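Local coordinates for protein archaeal actin homolog (Thermoplasma acidophilum, PDB 2FSJ) that polymerises into bundles of helical filaments in a reaction that requires nucleoside triphosphate, works best with ATP and also accepts GTP, UTP and CTP, at residues Leu26-Val35 with Ala100-Leu108; Ala140-Leu149 with Arg159-Ile167. One frame throughout, in Å; residues are numbered along the deposited sequence.

Overall arrangement
Both contacts belong to the N-terminal, actin-like half of the chain and pack helices against one mixed sheet. Contact 1 comes first along the chain: it sets helix 101-111 on strands 22-28 and 32-36, the hairpin whose turn supplies ATP-binding residues. Contact 2 follows, joining the end of helix 133-144 and edge strand 147-152 to strand 158-170. Their centres lie 14 Å apart, and they meet where Leu108 and Phe101 of helix 101-111 touch Leu149, Leu108 reaches Phe161, and Ile104 packs on Leu144. One hydrophobic layer thus continues from the nucleotide-binding hairpin to the sheet edge, as befits an actin-type domain built from a helix-covered sheet.

Contact 1. Residues Leu26-Val35 with Ala100-Leu108; sequences LDVGYGDTKV and AFPLIAAAL
Ala107 CB rests between the side chains of two neighbouring hairpin strands, 3.6 Å from Val35 CG2 and 3.8 Å from Leu26 CD1. This is the tight end of the contact, where Ala107 and Val35 have the closest CA atoms; the axes of helix 101-108 and strand 32-35 approach to 9.2 Å at 37°. Val35 turns CG2 to the helix by keeping it anti to its own carbonyl carbon, while CG1 lies anti to the backbone N (chi1 -164°). Leu26 sends its other methyl, CD2, across Ile104 CG1 at about a right angle. Toward the hairpin turn the fit is looser: Val28 CG1 lies 4.0 Å from Leu103 CD1 and 4.4 Å from Ala100 CB. Here Thr33 OG1 also rests against Leu103, its polar need met by Ser47 of strand 42-52. On the opposite face, Lys34 NZ donates to Asp32 O at 2.9 Å from above the carbonyl plane, and Gly29 N reaches the same oxygen from the other side of that plane. Tyr30 to Lys34 belong to the ATP site. With no hydrogen bond crossing to the helix, apolar packing joins the two segments, consistent with leaving Asp27 and Lys34, both bonded to a glycerol, on the hairpin's other face.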
ATOM      1  N   LEU A  26       1.551   2.706  10.307  1.00 11.80           N
ATOM      2  CA  LEU A  26       2.514   2.626   9.227  1.00 10.72           C
ATOM      3  C   LEU A  26       2.057   1.544   8.256  1.00 10.68           C
ATOM      4  O   LEU A  26       1.615   0.480   8.689  1.00 11.47           O
ATOM      5  CB  LEU A  26       3.879   2.298   9.774  1.00 10.94           C
ATOM      6  CG  LEU A  26       5.033   1.948   8.819  1.00 13.33           C
ATOM      7  CD1 LEU A  26       5.431   3.104   7.911  1.00 12.76           C
ATOM      8  CD2 LEU A  26       6.226   1.397   9.603  1.00 16.06           C
ATOM      9  N   ASP A  27       2.104   1.841   6.965  1.00 10.80           N
ATOM     10  CA  ASP A  27       1.751   0.855   5.935  1.00 11.08           C
ATOM     11  C   ASP A  27       2.758   0.971   4.819  1.00 10.16           C
ATOM     12  O   ASP A  27       2.759   1.931   4.078  1.00  9.43           O
ATOM     13  CB  ASP A  27       0.298   1.098   5.488  1.00 11.79           C
ATOM     14  CG  ASP A  27      -0.182   0.146   4.406  1.00 13.20           C
ATOM     15  OD1 ASP A  27       0.558  -0.777   4.028  1.00 15.43           O
ATOM     16  OD2 ASP A  27      -1.317   0.250   3.883  1.00 16.35           O
ATOM     17  N   VAL A  28       3.674   0.024   4.733  1.00 10.79           N
ATOM     18  CA  VAL A  28       4.724   0.057   3.699  1.00 11.02           C
ATOM     19  C   VAL A  28       4.229  -0.811   2.525  1.00 12.12           C
ATOM     20  O   VAL A  28       4.464  -2.043   2.463  1.00 11.45           O
ATOM     21  CB  VAL A  28       6.099  -0.424   4.197  1.00 10.48           C
ATOM     22  CG1 VAL A  28       7.181  -0.288   3.110  1.00 10.54           C
ATOM     23  CG2 VAL A  28       6.500   0.334   5.425  1.00 11.84           C
ATOM     24  N   GLY A  29       3.574  -0.124   1.595  1.00 11.85           N
ATOM     25  CA  GLY A  29       3.070  -0.763   0.403  1.00 11.81           C
ATOM     26  C   GLY A  29       4.169  -0.967  -0.627  1.00 11.92           C
ATOM     27  O   GLY A  29       5.211  -0.276  -0.627  1.00 12.29           O
ATOM     28  N   TYR A  30       3.915  -1.883  -1.550  1.00 12.68           N
ATOM     29  CA  TYR A  30       4.777  -2.064  -2.748  1.00 13.51           C
ATOM     30  C   TYR A  30       4.912  -0.722  -3.470  1.00 14.02           C
ATOM     31  O   TYR A  30       6.013  -0.311  -3.911  1.00 13.87           O
ATOM     32  CB  TYR A  30       4.200  -3.146  -3.726  1.00 14.35           C
ATOM     33  CG  TYR A  30       4.945  -3.095  -5.039  1.00 16.88           C
ATOM     34  CD1 TYR A  30       6.218  -3.661  -5.158  1.00 22.85           C
ATOM     35  CD2 TYR A  30       4.466  -2.329  -6.097  1.00 18.63           C
ATOM     36  CE1 TYR A  30       6.969  -3.523  -6.335  1.00 25.93           C
ATOM     37  CE2 TYR A  30       5.223  -2.182  -7.299  1.00 22.91           C
ATOM     38  CZ  TYR A  30       6.467  -2.793  -7.407  1.00 26.25           C
ATOM     39  OH  TYR A  30       7.235  -2.658  -8.564  1.00 27.65           O
ATOM     40  N   GLY A  31       3.788  -0.003  -3.568  1.00 13.83           N
ATOM     41  CA  GLY A  31       3.728   1.242  -4.304  1.00 13.76           C
ATOM     42  C   GLY A  31       4.081   2.493  -3.513  1.00 12.53           C
ATOM     43  O   GLY A  31       4.898   3.319  -3.960  1.00  9.79           O
ATOM     44  N   ASP A  32       3.408   2.674  -2.374  1.00 12.67           N
ATOM     45  CA  ASP A  32       3.521   3.880  -1.558  1.00 12.41           C
ATOM     46  C   ASP A  32       3.592   3.482  -0.109  1.00 11.88           C
ATOM     47  O   ASP A  32       3.015   2.448   0.248  1.00 11.20           O
ATOM     48  CB  ASP A  32       2.320   4.819  -1.701  1.00 13.72           C
ATOM     49  CG  ASP A  32       2.240   5.446  -3.092  1.00 18.49           C
ATOM     50  OD1 ASP A  32       3.106   6.287  -3.437  1.00 17.14           O
ATOM     51  OD2 ASP A  32       1.375   5.080  -3.919  1.00 25.87           O
ATOM     52  N   THR A  33       4.282   4.308   0.706  1.00 10.34           N
ATOM     53  CA  THR A  33       4.374   4.143   2.153  1.00 10.45           C
ATOM     54  C   THR A  33       3.479   5.233   2.742  1.00 11.08           C
ATOM     55  O   THR A  33       3.588   6.399   2.367  1.00 12.14           O
ATOM     56  CB  THR A  33       5.881   4.285   2.573  1.00 10.39           C
ATOM     57  OG1 THR A  33       6.605   3.146   2.054  1.00 10.49           O
ATOM     58  CG2 THR A  33       6.099   4.300   4.070  1.00  9.35           C
ATOM     59  N   LYS A  34       2.603   4.837   3.653  1.00 10.26           N
ATOM     60  CA  LYS A  34       1.665   5.705   4.329  1.00 12.18           C
ATOM     61  C   LYS A  34       1.961   5.696   5.797  1.00 12.10           C
ATOM     62  O   LYS A  34       2.223   4.633   6.364  1.00 11.15           O
ATOM     63  CB  LYS A  34       0.251   5.124   4.159  1.00 12.22           C
ATOM     64  CG  LYS A  34      -0.392   5.340   2.790  1.00 14.01           C
ATOM     65  CD  LYS A  34       0.094   4.468   1.679  1.00 13.13           C
ATOM     66  CE  LYS A  34      -0.172   3.019   1.923  1.00 11.18           C
ATOM     67  NZ  LYS A  34       0.194   2.145   0.747  1.00 12.83           N
ATOM     68  N   VAL A  35       1.811   6.856   6.413  1.00 12.28           N
ATOM     69  CA  VAL A  35       1.987   7.069   7.840  1.00 14.00           C
ATOM     70  C   VAL A  35       0.802   7.879   8.396  1.00 14.33           C
ATOM     71  O   VAL A  35       0.370   8.899   7.792  1.00 13.30           O
ATOM     72  CB  VAL A  35       3.359   7.854   8.123  1.00 16.09           C
ATOM     73  CG1 VAL A  35       3.771   7.757   9.574  1.00 18.57           C
ATOM     74  CG2 VAL A  35       4.438   7.417   7.186  1.00 17.90           C
ATOM     75  N   ALA A 100      12.560  -2.540   2.784  1.00 14.43           N
ATOM     76  CA  ALA A 100      11.668  -1.758   3.619  1.00 13.29           C
ATOM     77  C   ALA A 100      12.369  -0.850   4.627  1.00 12.30           C
ATOM     78  O   ALA A 100      11.836   0.221   4.947  1.00 10.14           O
ATOM     79  CB  ALA A 100      10.674  -2.707   4.385  1.00 14.00           C
ATOM     80  N   PHE A 101      13.532  -1.245   5.129  1.00 11.99           N
ATOM     81  CA  PHE A 101      14.123  -0.515   6.239  1.00 12.69           C
ATOM     82  C   PHE A 101      14.347   0.984   5.971  1.00 12.46           C
ATOM     83  O   PHE A 101      13.942   1.794   6.791  1.00 11.91           O
ATOM     84  CB  PHE A 101      15.398  -1.193   6.821  1.00 13.43           C
ATOM     85  CG  PHE A 101      15.817  -0.596   8.126  1.00 14.14           C
ATOM     86  CD1 PHE A 101      14.909  -0.437   9.137  1.00 18.17           C
ATOM     87  CD2 PHE A 101      17.104  -0.083   8.305  1.00 18.45           C
ATOM     88  CE1 PHE A 101      15.253   0.179  10.312  1.00 23.20           C
ATOM     89  CE2 PHE A 101      17.475   0.532   9.513  1.00 18.08           C
ATOM     90  CZ  PHE A 101      16.559   0.669  10.498  1.00 21.31           C
ATOM     91  N   PRO A 102      14.974   1.381   4.862  1.00 12.58           N
ATOM     92  CA  PRO A 102      15.114   2.832   4.609  1.00 12.59           C
ATOM     93  C   PRO A 102      13.764   3.562   4.544  1.00 11.92           C
ATOM     94  O   PRO A 102      13.675   4.733   4.888  1.00 12.05           O
ATOM     95  CB  PRO A 102      15.879   2.895   3.302  1.00 13.12           C
ATOM     96  CG  PRO A 102      16.669   1.629   3.283  1.00 13.58           C
ATOM     97  CD  PRO A 102      15.660   0.560   3.821  1.00 13.80           C
ATOM     98  N   LEU A 103      12.705   2.870   4.085  1.00 12.21           N
ATOM     99  CA  LEU A 103      11.382   3.481   3.980  1.00 10.23           C
ATOM    100  C   LEU A 103      10.746   3.688   5.353  1.00 10.91           C
ATOM    101  O   LEU A 103      10.039   4.685   5.590  1.00  9.38           O
ATOM    102  CB  LEU A 103      10.456   2.619   3.090  1.00 10.77           C
ATOM    103  CG  LEU A 103      10.954   2.440   1.638  1.00 11.38           C
ATOM    104  CD1 LEU A 103      10.048   1.479   0.903  1.00 11.29           C
ATOM    105  CD2 LEU A 103      11.074   3.765   0.887  1.00 12.87           C
ATOM    106  N   ILE A 104      10.984   2.737   6.260  1.00  9.25           N
ATOM    107  CA  ILE A 104      10.559   2.870   7.653  1.00 10.17           C
ATOM    108  C   ILE A 104      11.282   4.043   8.316  1.00 10.47           C
ATOM    109  O   ILE A 104      10.654   4.916   8.968  1.00  9.22           O
ATOM    110  CB  ILE A 104      10.808   1.547   8.412  1.00 10.62           C
ATOM    111  CG1 ILE A 104       9.859   0.461   7.901  1.00 10.52           C
ATOM    112  CG2 ILE A 104      10.544   1.755   9.884  1.00 11.00           C
ATOM    113  CD1 ILE A 104      10.327  -0.974   8.098  1.00 13.45           C
ATOM    114  N   ALA A 105      12.584   4.133   8.065  1.00 10.86           N
ATOM    115  CA  ALA A 105      13.360   5.270   8.607  1.00 11.38           C
ATOM    116  C   ALA A 105      12.825   6.588   8.054  1.00 11.72           C
ATOM    117  O   ALA A 105      12.690   7.535   8.787  1.00 12.52           O
ATOM    118  CB  ALA A 105      14.784   5.110   8.263  1.00 10.84           C
ATOM    119  N   ALA A 106      12.568   6.625   6.757  1.00 11.54           N
ATOM    120  CA  ALA A 106      12.057   7.816   6.107  1.00 11.75           C
ATOM    121  C   ALA A 106      10.672   8.194   6.643  1.00 11.46           C
ATOM    122  O   ALA A 106      10.393   9.372   6.873  1.00 12.24           O
ATOM    123  CB  ALA A 106      12.043   7.642   4.631  1.00 10.79           C
ATOM    124  N   ALA A 107       9.823   7.197   6.862  1.00 10.65           N
ATOM    125  CA  ALA A 107       8.500   7.418   7.469  1.00 12.42           C
ATOM    126  C   ALA A 107       8.575   8.104   8.817  1.00 13.11           C
ATOM    127  O   ALA A 107       7.840   9.060   9.074  1.00 12.88           O
ATOM    128  CB  ALA A 107       7.723   6.104   7.620  1.00 11.86           C
ATOM    129  N   LEU A 108       9.448   7.597   9.672  1.00 13.30           N
ATOM    130  CA  LEU A 108       9.644   8.193  11.005  1.00 15.34           C
ATOM    131  C   LEU A 108      10.227   9.608  10.920  1.00 14.99           C
ATOM    132  O   LEU A 108       9.745  10.510  11.592  1.00 15.48           O
ATOM    133  CB  LEU A 108      10.474   7.267  11.877  1.00 15.70           C
ATOM    134  CG  LEU A 108       9.936   5.842  12.011  1.00 16.65           C
ATOM    135  CD1 LEU A 108      10.845   4.977  12.899  1.00 16.14           C
ATOM    136  CD2 LEU A 108       8.552   5.888  12.605  1.00 19.77           C
TER

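Contact 2. Residues Ala140-Leu149 with Arg159-Ile167; sequences AKEALENKVL and RQFNITRLI
Phe161 O accepts a 2.7 Å hydrogen bond from Leu149 N, nearly straight and in the carbonyl plane, and Val148 CA adds a CA-H...O contact to the same oxygen. Phe161 N returns a bond to Leu149 O at 2.8 Å, making this a hydrogen-bonded pair of the antiparallel beta hairpin 147-152/158-170 at the edge of the actin-type sheet. Val148 and Asn162 form the next, non-hydrogen-bonded pair; the amide of Asn162 turns to Asp121 of the neighbouring strand. Further along, Ile163 N donates to Lys147 O at 3.1 Å. Val148 CG1 lies against Gln160, whose OE1 is hydrogen-bonded with Thr150 OG1. On the other face, covered by helix 101-111, Leu149 CD1 meets Ile163 CD1 at 3.6 Å. The type II turn Leu144-Lys147 carries the chain from helix 133-144 into the edge strand, and Lys147 NZ folds back to the carbonyls of Glu142 and Glu145. Ile163 packs against this turn, its CB 3.2 Å from Leu144 O. Beyond it, Leu166 holds CG anti to its backbone N (chi1 -176°), which brings CD2 against the helix, 3.6 Å from Ala140 CB. Glu145 extends its chain alongside strand 159-167, and its OE1 takes the Leu166 N-H on the anti lone pair at 2.9 Å with an N-H...O angle of 169°.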
ATOM      1  N   ALA A 140       9.088  -9.346  11.390  1.00 13.75           N
ATOM      2  CA  ALA A 140       8.993  -7.898  11.622  1.00 14.11           C
ATOM      3  C   ALA A 140       9.324  -7.568  13.070  1.00 13.76           C
ATOM      4  O   ALA A 140      10.098  -6.631  13.375  1.00 14.28           O
ATOM      5  CB  ALA A 140       7.633  -7.388  11.283  1.00 13.20           C
ATOM      6  N   LYS A 141       8.769  -8.345  13.970  1.00 14.53           N
ATOM      7  CA  LYS A 141       9.035  -8.173  15.390  1.00 16.00           C
ATOM      8  C   LYS A 141      10.530  -8.389  15.659  1.00 16.99           C
ATOM      9  O   LYS A 141      11.159  -7.612  16.392  1.00 16.35           O
ATOM     10  CB  LYS A 141       8.146  -9.106  16.209  1.00 17.36           C
ATOM     11  CG  LYS A 141       6.778  -8.574  16.416  1.00 20.25           C
ATOM     12  CD  LYS A 141       5.835  -9.599  17.036  1.00 25.19           C
ATOM     13  CE  LYS A 141       4.537  -8.945  17.414  1.00 29.19           C
ATOM     14  NZ  LYS A 141       3.885  -9.638  18.563  1.00 34.83           N
ATOM     15  N   GLU A 142      11.116  -9.412  15.053  1.00 17.39           N
ATOM     16  CA  GLU A 142      12.529  -9.680  15.268  1.00 18.70           C
ATOM     17  C   GLU A 142      13.423  -8.559  14.726  1.00 19.12           C
ATOM     18  O   GLU A 142      14.459  -8.242  15.309  1.00 19.09           O
ATOM     19  CB  GLU A 142      12.901 -11.051  14.668  1.00 19.32           C
ATOM     20  CG  GLU A 142      12.304 -12.171  15.518  1.00 21.24           C
ATOM     21  CD  GLU A 142      12.351 -13.550  14.872  1.00 24.88           C
ATOM     22  OE1 GLU A 142      13.006 -13.697  13.819  1.00 28.36           O
ATOM     23  OE2 GLU A 142      11.751 -14.483  15.457  1.00 27.80           O
ATOM     24  N   ALA A 143      13.007  -7.969  13.602  1.00 17.46           N
ATOM     25  CA  ALA A 143      13.765  -6.941  12.925  1.00 16.97           C
ATOM     26  C   ALA A 143      13.652  -5.611  13.637  1.00 16.51           C
ATOM     27  O   ALA A 143      14.599  -4.837  13.584  1.00 16.93           O
ATOM     28  CB  ALA A 143      13.306  -6.784  11.450  1.00 16.58           C
ATOM     29  N   LEU A 144      12.508  -5.352  14.286  1.00 15.40           N
ATOM     30  CA  LEU A 144      12.123  -3.997  14.679  1.00 14.99           C
ATOM     31  C   LEU A 144      11.828  -3.767  16.118  1.00 15.34           C
ATOM     32  O   LEU A 144      12.085  -2.669  16.612  1.00 15.89           O
ATOM     33  CB  LEU A 144      10.925  -3.485  13.855  1.00 14.91           C
ATOM     34  CG  LEU A 144      11.076  -3.392  12.347  1.00 14.82           C
ATOM     35  CD1 LEU A 144       9.673  -3.099  11.765  1.00 16.53           C
ATOM     36  CD2 LEU A 144      12.134  -2.323  11.942  1.00 16.12           C
ATOM     37  N   GLU A 145      11.265  -4.742  16.830  1.00 16.09           N
ATOM     38  CA  GLU A 145      10.865  -4.496  18.214  1.00 16.37           C
ATOM     39  C   GLU A 145      12.093  -4.413  19.113  1.00 16.57           C
ATOM     40  O   GLU A 145      13.054  -5.170  18.915  1.00 18.00           O
ATOM     41  CB  GLU A 145       9.936  -5.598  18.764  1.00 17.42           C
ATOM     42  CG  GLU A 145       8.483  -5.292  18.688  1.00 19.17           C
ATOM     43  CD  GLU A 145       7.571  -6.356  19.292  1.00 20.01           C
ATOM     44  OE1 GLU A 145       6.387  -6.040  19.396  1.00 19.40           O
ATOM     45  OE2 GLU A 145       8.009  -7.491  19.616  1.00 20.65           O
ATOM     46  N   ASN A 146      12.032  -3.542  20.100  1.00 16.65           N
ATOM     47  CA  ASN A 146      13.149  -3.311  21.036  1.00 18.44           C
ATOM     48  C   ASN A 146      14.456  -3.014  20.331  1.00 18.22           C
ATOM     49  O   ASN A 146      15.524  -3.467  20.779  1.00 18.33           O
ATOM     50  CB  ASN A 146      13.336  -4.542  21.919  1.00 19.77           C
ATOM     51  CG  ASN A 146      12.095  -4.877  22.684  1.00 22.57           C
ATOM     52  OD1 ASN A 146      11.551  -6.007  22.577  1.00 31.30           O
ATOM     53  ND2 ASN A 146      11.616  -3.921  23.445  1.00 24.33           N
ATOM     54  N   LYS A 147      14.360  -2.309  19.189  1.00 16.63           N
ATOM     55  CA  LYS A 147      15.529  -1.768  18.506  1.00 16.32           C
ATOM     56  C   LYS A 147      15.489  -0.259  18.656  1.00 16.92           C
ATOM     57  O   LYS A 147      14.425   0.336  18.562  1.00 17.17           O
ATOM     58  CB  LYS A 147      15.521  -2.066  17.026  1.00 15.45           C
ATOM     59  CG  LYS A 147      15.460  -3.536  16.601  1.00 17.55           C
ATOM     60  CD  LYS A 147      16.503  -4.435  17.130  1.00 17.15           C
ATOM     61  CE  LYS A 147      16.283  -5.907  16.665  1.00 16.48           C
ATOM     62  NZ  LYS A 147      15.550  -6.674  17.662  1.00 16.07           N
ATOM     63  N   VAL A 148      16.665   0.339  18.822  1.00 16.48           N
ATOM     64  CA  VAL A 148      16.843   1.779  18.704  1.00 16.59           C
ATOM     65  C   VAL A 148      17.238   2.133  17.278  1.00 15.97           C
ATOM     66  O   VAL A 148      18.243   1.674  16.761  1.00 16.10           O
ATOM     67  CB  VAL A 148      17.903   2.267  19.692  1.00 16.23           C
ATOM     68  CG1 VAL A 148      18.304   3.707  19.460  1.00 18.67           C
ATOM     69  CG2 VAL A 148      17.373   2.089  21.135  1.00 19.67           C
ATOM     70  N   LEU A 149      16.406   2.919  16.626  1.00 15.59           N
ATOM     71  CA  LEU A 149      16.708   3.403  15.293  1.00 15.98           C
ATOM     72  C   LEU A 149      17.185   4.820  15.346  1.00 14.50           C
ATOM     73  O   LEU A 149      16.527   5.684  15.917  1.00 14.57           O
ATOM     74  CB  LEU A 149      15.442   3.381  14.453  1.00 17.08           C
ATOM     75  CG  LEU A 149      14.604   2.097  14.395  1.00 22.37           C
ATOM     76  CD1 LEU A 149      13.595   2.316  13.216  1.00 25.09           C
ATOM     77  CD2 LEU A 149      15.425   0.837  14.210  1.00 24.42           C
ATOM     78  N   ARG A 159      17.715  12.040  14.767  1.00 16.90           N
ATOM     79  CA  ARG A 159      16.505  11.715  15.460  1.00 16.63           C
ATOM     80  C   ARG A 159      16.535  10.221  15.815  1.00 16.69           C
ATOM     81  O   ARG A 159      16.813   9.365  14.969  1.00 16.81           O
ATOM     82  CB  ARG A 159      15.307  12.034  14.586  1.00 16.53           C
ATOM     83  CG  ARG A 159      15.118  13.506  14.295  1.00 18.19           C
ATOM     84  CD  ARG A 159      13.867  13.839  13.499  1.00 18.61           C
ATOM     85  NE  ARG A 159      14.013  15.135  12.891  1.00 17.27           N
ATOM     86  CZ  ARG A 159      13.315  15.591  11.855  1.00 16.78           C
ATOM     87  NH1 ARG A 159      12.312  14.912  11.327  1.00 19.59           N
ATOM     88  NH2 ARG A 159      13.618  16.753  11.367  1.00 18.07           N
ATOM     89  N   GLN A 160      16.179   9.915  17.040  1.00 15.72           N
ATOM     90  CA  GLN A 160      16.230   8.562  17.551  1.00 16.97           C
ATOM     91  C   GLN A 160      14.861   8.029  17.998  1.00 16.88           C
ATOM     92  O   GLN A 160      14.082   8.738  18.669  1.00 17.04           O
ATOM     93  CB  GLN A 160      17.259   8.509  18.701  1.00 17.65           C
ATOM     94  CG  GLN A 160      17.901   7.194  18.822  1.00 19.71           C
ATOM     95  CD  GLN A 160      19.164   7.192  19.700  1.00 20.65           C
ATOM     96  OE1 GLN A 160      20.211   6.659  19.326  1.00 24.22           O
ATOM     97  NE2 GLN A 160      19.034   7.744  20.841  1.00 18.70           N
ATOM     98  N   PHE A 161      14.566   6.781  17.641  1.00 15.94           N
ATOM     99  CA  PHE A 161      13.258   6.150  17.874  1.00 16.26           C
ATOM    100  C   PHE A 161      13.479   4.769  18.507  1.00 18.62           C
ATOM    101  O   PHE A 161      14.254   3.928  17.985  1.00 17.42           O
ATOM    102  CB  PHE A 161      12.481   6.011  16.532  1.00 16.84           C
ATOM    103  CG  PHE A 161      12.405   7.291  15.734  1.00 14.40           C
ATOM    104  CD1 PHE A 161      11.372   8.227  15.960  1.00 12.58           C
ATOM    105  CD2 PHE A 161      13.362   7.583  14.780  1.00 12.54           C
ATOM    106  CE1 PHE A 161      11.284   9.387  15.216  1.00 12.59           C
ATOM    107  CE2 PHE A 161      13.285   8.776  14.021  1.00 15.35           C
ATOM    108  CZ  PHE A 161      12.249   9.694  14.276  1.00 14.02           C
ATOM    109  N   ASN A 162      12.825   4.545  19.641  1.00 18.66           N
ATOM    110  CA  ASN A 162      12.860   3.280  20.360  1.00 20.84           C
ATOM    111  C   ASN A 162      11.579   2.575  20.079  1.00 20.77           C
ATOM    112  O   ASN A 162      10.481   3.018  20.495  1.00 20.67           O
ATOM    113  CB  ASN A 162      12.991   3.467  21.862  1.00 20.98           C
ATOM    114  CG  ASN A 162      13.061   2.112  22.636  1.00 26.22           C
ATOM    115  OD1 ASN A 162      13.470   1.052  22.103  1.00 33.84           O
ATOM    116  ND2 ASN A 162      12.660   2.152  23.895  1.00 33.02           N
ATOM    117  N   ILE A 163      11.672   1.512  19.307  1.00 21.79           N
ATOM    118  CA  ILE A 163      10.473   0.818  18.926  1.00 22.55           C
ATOM    119  C   ILE A 163      10.196  -0.148  20.060  1.00 23.54           C
ATOM    120  O   ILE A 163      10.927  -1.135  20.195  1.00 25.26           O
ATOM    121  CB  ILE A 163      10.670   0.044  17.580  1.00 23.22           C
ATOM    122  CG1 ILE A 163      11.207   0.999  16.482  1.00 25.36           C
ATOM    123  CG2 ILE A 163       9.378  -0.650  17.265  1.00 21.54           C
ATOM    124  CD1 ILE A 163      11.110   0.500  14.986  1.00 28.48           C
ATOM    125  N   THR A 164       9.172   0.134  20.864  1.00 23.95           N
ATOM    126  CA  THR A 164       8.839  -0.669  22.066  1.00 24.69           C
ATOM    127  C   THR A 164       7.878  -1.790  21.751  1.00 24.60           C
ATOM    128  O   THR A 164       7.859  -2.832  22.440  1.00 25.25           O
ATOM    129  CB  THR A 164       8.235   0.165  23.219  1.00 24.51           C
ATOM    130  OG1 THR A 164       6.971   0.719  22.833  1.00 24.51           O
ATOM    131  CG2 THR A 164       9.081   1.345  23.568  1.00 25.98           C
ATOM    132  N   ARG A 165       7.056  -1.594  20.722  1.00 23.19           N
ATOM    133  CA  ARG A 165       6.038  -2.600  20.414  1.00 22.60           C
ATOM    134  C   ARG A 165       5.549  -2.405  19.018  1.00 20.62           C
ATOM    135  O   ARG A 165       5.411  -1.280  18.580  1.00 18.65           O
ATOM    136  CB  ARG A 165       4.856  -2.492  21.363  1.00 23.81           C
ATOM    137  CG  ARG A 165       3.862  -3.612  21.243  1.00 28.85           C
ATOM    138  CD  ARG A 165       2.995  -3.909  22.489  1.00 35.91           C
ATOM    139  NE  ARG A 165       3.020  -2.835  23.481  1.00 41.25           N
ATOM    140  CZ  ARG A 165       2.052  -1.945  23.682  1.00 45.29           C
ATOM    141  NH1 ARG A 165       0.936  -1.972  22.957  1.00 47.01           N
ATOM    142  NH2 ARG A 165       2.203  -1.008  24.620  1.00 45.40           N
ATOM    143  N   LEU A 166       5.334  -3.526  18.334  1.00 19.27           N
ATOM    144  CA  LEU A 166       4.757  -3.556  17.019  1.00 17.86           C
ATOM    145  C   LEU A 166       3.453  -4.334  17.114  1.00 18.81           C
ATOM    146  O   LEU A 166       3.468  -5.523  17.493  1.00 19.57           O
ATOM    147  CB  LEU A 166       5.755  -4.234  16.083  1.00 18.11           C
ATOM    148  CG  LEU A 166       5.449  -4.320  14.613  1.00 18.89           C
ATOM    149  CD1 LEU A 166       5.294  -2.930  13.983  1.00 19.92           C
ATOM    150  CD2 LEU A 166       6.530  -5.147  13.912  1.00 18.60           C
ATOM    151  N   ILE A 167       2.336  -3.685  16.775  1.00 16.56           N
ATOM    152  CA  ILE A 167       1.033  -4.307  16.727  1.00 16.98           C
ATOM    153  C   ILE A 167       0.685  -4.486  15.232  1.00 16.47           C
ATOM    154  O   ILE A 167       0.856  -3.565  14.446  1.00 15.53           O
ATOM    155  CB  ILE A 167      -0.004  -3.442  17.439  1.00 17.11           C
ATOM    156  CG1 ILE A 167       0.337  -3.298  18.956  1.00 19.43           C
ATOM    157  CG2 ILE A 167      -1.455  -3.979  17.234  1.00 18.16           C
ATOM    158  CD1 ILE A 167       0.408  -4.610  19.697  1.00 21.51           C
TER